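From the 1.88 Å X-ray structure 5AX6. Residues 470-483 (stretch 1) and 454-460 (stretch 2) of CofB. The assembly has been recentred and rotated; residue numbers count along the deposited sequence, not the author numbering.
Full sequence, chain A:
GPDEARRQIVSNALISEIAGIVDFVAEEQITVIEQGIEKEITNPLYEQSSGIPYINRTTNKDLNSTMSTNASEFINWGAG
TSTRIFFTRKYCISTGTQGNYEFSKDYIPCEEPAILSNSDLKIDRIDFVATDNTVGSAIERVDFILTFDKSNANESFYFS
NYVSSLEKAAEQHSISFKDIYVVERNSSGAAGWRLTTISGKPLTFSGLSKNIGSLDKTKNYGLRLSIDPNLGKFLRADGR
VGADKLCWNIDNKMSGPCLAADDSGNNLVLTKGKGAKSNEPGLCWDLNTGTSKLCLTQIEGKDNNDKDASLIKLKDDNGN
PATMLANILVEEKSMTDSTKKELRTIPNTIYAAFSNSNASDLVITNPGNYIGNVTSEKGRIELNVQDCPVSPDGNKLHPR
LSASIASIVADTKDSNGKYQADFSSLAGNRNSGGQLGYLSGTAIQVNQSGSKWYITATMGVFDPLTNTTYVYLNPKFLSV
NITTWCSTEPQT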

# COMPACT_ATOMS: atom_id res chain seq x y z
N TYR A 470 35.62 39.54 38.09
CA TYR A 470 36.14 38.39 37.38
C TYR A 470 35.43 38.16 36.06
O TYR A 470 34.25 38.46 35.92
CB TYR A 470 36.00 37.13 38.24
CG TYR A 470 36.94 37.08 39.41
CD1 TYR A 470 38.27 36.71 39.24
CD2 TYR A 470 36.50 37.39 40.69
CE1 TYR A 470 39.14 36.65 40.32
CE2 TYR A 470 37.37 37.33 41.78
CZ TYR A 470 38.68 36.97 41.58
OH TYR A 470 39.54 36.91 42.65
N VAL A 471 36.17 37.65 35.09
CA VAL A 471 35.57 37.11 33.88
C VAL A 471 35.99 35.65 33.79
O VAL A 471 37.18 35.35 33.82
CB VAL A 471 36.00 37.86 32.61
CG1 VAL A 471 35.44 37.18 31.37
CG2 VAL A 471 35.55 39.33 32.68
N TYR A 472 35.02 34.75 33.71
CA TYR A 472 35.31 33.32 33.67
C TYR A 472 35.12 32.78 32.25
O TYR A 472 34.21 33.22 31.52
CB TYR A 472 34.39 32.55 34.63
CG TYR A 472 34.49 32.91 36.10
CD1 TYR A 472 35.73 33.07 36.73
CD2 TYR A 472 33.34 33.06 36.86
CE1 TYR A 472 35.80 33.39 38.09
CE2 TYR A 472 33.40 33.37 38.20
CZ TYR A 472 34.63 33.54 38.81
OH TYR A 472 34.66 33.84 40.15
N LEU A 473 35.96 31.81 31.88
CA LEU A 473 35.87 31.12 30.60
C LEU A 473 35.34 29.69 30.75
O LEU A 473 35.87 28.92 31.54
CB LEU A 473 37.24 31.07 29.91
CG LEU A 473 37.30 30.25 28.62
CD1 LEU A 473 36.51 30.95 27.52
CD2 LEU A 473 38.75 30.01 28.19
N ASN A 474 34.29 29.35 30.00
CA ASN A 474 33.76 27.99 29.96
C ASN A 474 33.69 27.28 31.32
O ASN A 474 34.29 26.22 31.50
CB ASN A 474 34.60 27.13 29.02
CG ASN A 474 34.65 27.69 27.61
OD1 ASN A 474 33.71 28.35 27.15
ND2 ASN A 474 35.76 27.45 26.92
N PRO A 475 32.95 27.86 32.27
CA PRO A 475 32.93 27.37 33.66
C PRO A 475 32.00 26.17 33.92
O PRO A 475 30.92 26.09 33.33
CB PRO A 475 32.45 28.59 34.44
CG PRO A 475 31.67 29.40 33.48
CD PRO A 475 32.15 29.08 32.09
N LYS A 476 32.42 25.27 34.80
CA LYS A 476 31.61 24.11 35.17
C LYS A 476 30.35 24.50 35.91
O LYS A 476 29.45 23.67 36.10
CB LYS A 476 32.42 23.14 36.04
CG LYS A 476 32.91 23.79 37.33
CD LYS A 476 33.51 22.77 38.28
CE LYS A 476 33.97 23.46 39.57
NZ LYS A 476 34.76 22.56 40.45
N PHE A 477 30.27 25.75 36.35
CA PHE A 477 29.06 26.22 37.03
C PHE A 477 28.18 27.04 36.09
O PHE A 477 27.43 27.93 36.52
CB PHE A 477 29.40 27.01 38.30
CG PHE A 477 30.59 27.94 38.18
CD1 PHE A 477 30.43 29.22 37.68
CD2 PHE A 477 31.85 27.53 38.61
CE1 PHE A 477 31.52 30.09 37.58
CE2 PHE A 477 32.95 28.40 38.52
CZ PHE A 477 32.78 29.67 38.01
N LEU A 478 28.26 26.71 34.80
CA LEU A 478 27.32 27.17 33.79
C LEU A 478 26.96 25.95 32.97
O LEU A 478 27.85 25.26 32.45
CB LEU A 478 27.92 28.26 32.89
CG LEU A 478 27.07 28.68 31.69
CD1 LEU A 478 25.75 29.28 32.15
CD2 LEU A 478 27.81 29.67 30.76
N SER A 479 25.67 25.64 32.87
CA SER A 479 25.27 24.51 32.05
C SER A 479 24.19 24.93 31.08
O SER A 479 23.49 25.92 31.31
CB SER A 479 24.79 23.34 32.91
OG SER A 479 23.61 23.67 33.62
N VAL A 480 24.04 24.17 29.99
CA VAL A 480 23.11 24.54 28.95
C VAL A 480 22.35 23.33 28.46
O VAL A 480 22.85 22.21 28.52
CB VAL A 480 23.83 25.19 27.74
CG1 VAL A 480 24.33 26.58 28.09
CG2 VAL A 480 24.95 24.26 27.22
N ASN A 481 21.14 23.57 27.96
CA ASN A 481 20.44 22.61 27.12
C ASN A 481 20.69 22.97 25.67
O ASN A 481 20.35 24.08 25.24
CB ASN A 481 18.94 22.60 27.43
CG ASN A 481 18.66 22.10 28.84
OD1 ASN A 481 18.05 22.79 29.66
ND2 ASN A 481 19.12 20.90 29.13
N ILE A 482 21.30 22.04 24.94
CA ILE A 482 21.71 22.22 23.56
C ILE A 482 20.66 21.58 22.68
O ILE A 482 20.32 20.42 22.90
CB ILE A 482 23.09 21.59 23.30
CG1 ILE A 482 24.16 22.37 24.07
CG2 ILE A 482 23.41 21.53 21.80
CD1 ILE A 482 25.45 21.60 24.26
N THR A 483 20.14 22.34 21.73
CA THR A 483 19.18 21.84 20.76
C THR A 483 19.86 21.74 19.40
O THR A 483 20.48 22.70 18.97
CB THR A 483 17.94 22.77 20.62
OG1 THR A 483 17.39 23.03 21.92
CG2 THR A 483 16.87 22.11 19.74
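Stretch 2, residues 454-460: YITATMG

How does stretch 2 run relative to stretch 1? All seven residues, from Tyr-454 to Gly-460, are extended, part of a strand that begins earlier in the chain and continues past Gly-460. This strand pairs with the strand 470-473 in antiparallel fashion, the two N-to-C directions lying 159° apart and the axes approaching to 4.5 Å. The second strand of stretch 1, 478-483, is not a direct backbone partner: its axis stays 9.5 Å away and runs at 138° to stretch 2, so it meets stretch 2 through side chains.

What does the first part of stretch 2 touch? Tyr-454 makes no contact with stretch 1. Ile-455 points toward it, and its CD1 lies 4.5 Å from CD1 of Ile-482, a loose apolar contact. At Thr-456 the neighbour is Asn-474, whose OD1 comes within 3.2 Å of Thr-456 CA and 3.4 Å of Thr-456 CB; the threonine hydroxyl is satisfied elsewhere in the structure.

How does the pairing carry on past the end of strand 470-473? Asn-474, with phi/psi of 41/59, has left the extended conformation, yet it still bonds to Ala-457 twice. Asn-474 N donates to Ala-457 O at 2.8 Å and nearly straight, at 174°, while Ala-457 N donates to the side-chain OD1 of Asn-474, also at 2.8 Å. The amide side chain thus takes the part a backbone carbonyl would play in a regular ladder. Ala-457 CB also packs against CD2 of Leu-478, the last residue of the type I turn that starts at Pro-475, at 3.6 Å.

Where is the regular ladder? Thr-458 faces Leu-473 in a non-hydrogen-bonded pair, with CA atoms 4.8 Å apart, and Thr-458 CA makes a CA-H...O contact of 3.1 Å with Tyr-472 O. Met-459 and Tyr-472 form the hydrogen-bonded pair: Met-459 N to Tyr-472 O is 2.9 Å, and Tyr-472 N to Met-459 O is 2.7 Å.

Why does Met-459 bury more area than any other residue here, and how does the ladder go on at Gly-460? The side chain of Met-459 lies on the same sheet face as Tyr-472, and chi1 and chi2, both t, extend it into the turn. There Met-459 CE packs against Pro-475 CG at 3.6 Å, Phe-477 CD1 at 3.8 Å and Leu-478 CB at 3.9 Å, while Met-459 SD lies at the edge of the Tyr-472 ring, 4.2 Å from Tyr-472 CD2. Gly-460 then pairs with Val-471 without hydrogen bonds, Gly-460 CA lying 3.5 Å from Tyr-470 O.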

# COMPACT_ATOMS: atom_id res chain seq x y z
N TYR A 454 31.43 24.32 18.00
CA TYR A 454 32.13 24.79 19.19
C TYR A 454 31.24 25.68 20.02
O TYR A 454 30.76 26.69 19.53
CB TYR A 454 33.39 25.57 18.81
CG TYR A 454 34.33 24.80 17.92
CD1 TYR A 454 35.25 23.91 18.45
CD2 TYR A 454 34.28 24.95 16.54
CE1 TYR A 454 36.12 23.20 17.62
CE2 TYR A 454 35.14 24.25 15.71
CZ TYR A 454 36.06 23.38 16.26
OH TYR A 454 36.91 22.69 15.43
N ILE A 455 31.03 25.31 21.28
CA ILE A 455 30.21 26.12 22.16
C ILE A 455 31.09 26.61 23.29
O ILE A 455 31.73 25.82 23.98
CB ILE A 455 29.00 25.34 22.74
CG1 ILE A 455 28.13 24.77 21.61
CG2 ILE A 455 28.14 26.28 23.56
CD1 ILE A 455 28.36 23.29 21.31
N THR A 456 31.13 27.93 23.46
CA THR A 456 31.96 28.53 24.49
C THR A 456 31.19 29.62 25.19
O THR A 456 30.14 30.04 24.72
CB THR A 456 33.24 29.14 23.92
OG1 THR A 456 32.89 30.13 22.94
CG2 THR A 456 34.09 28.05 23.28
N ALA A 457 31.71 30.08 26.32
CA ALA A 457 31.00 31.05 27.13
C ALA A 457 31.94 31.86 28.01
O ALA A 457 32.92 31.32 28.53
CB ALA A 457 29.96 30.34 28.01
N THR A 458 31.63 33.14 28.18
CA THR A 458 32.26 33.90 29.25
C THR A 458 31.19 34.28 30.26
O THR A 458 30.03 34.47 29.90
CB THR A 458 32.97 35.18 28.74
OG1 THR A 458 32.02 36.01 28.06
CG2 THR A 458 34.08 34.80 27.77
N MET A 459 31.59 34.38 31.53
CA MET A 459 30.70 34.83 32.59
C MET A 459 31.37 35.95 33.37
O MET A 459 32.55 35.84 33.71
CB MET A 459 30.35 33.69 33.55
CG MET A 459 29.43 34.10 34.71
SD MET A 459 29.23 32.80 35.97
CE MET A 459 29.06 31.39 34.88
N GLY A 460 30.63 37.01 33.66
CA GLY A 460 31.11 38.08 34.52
C GLY A 460 30.59 37.90 35.93
O GLY A 460 29.39 37.68 36.14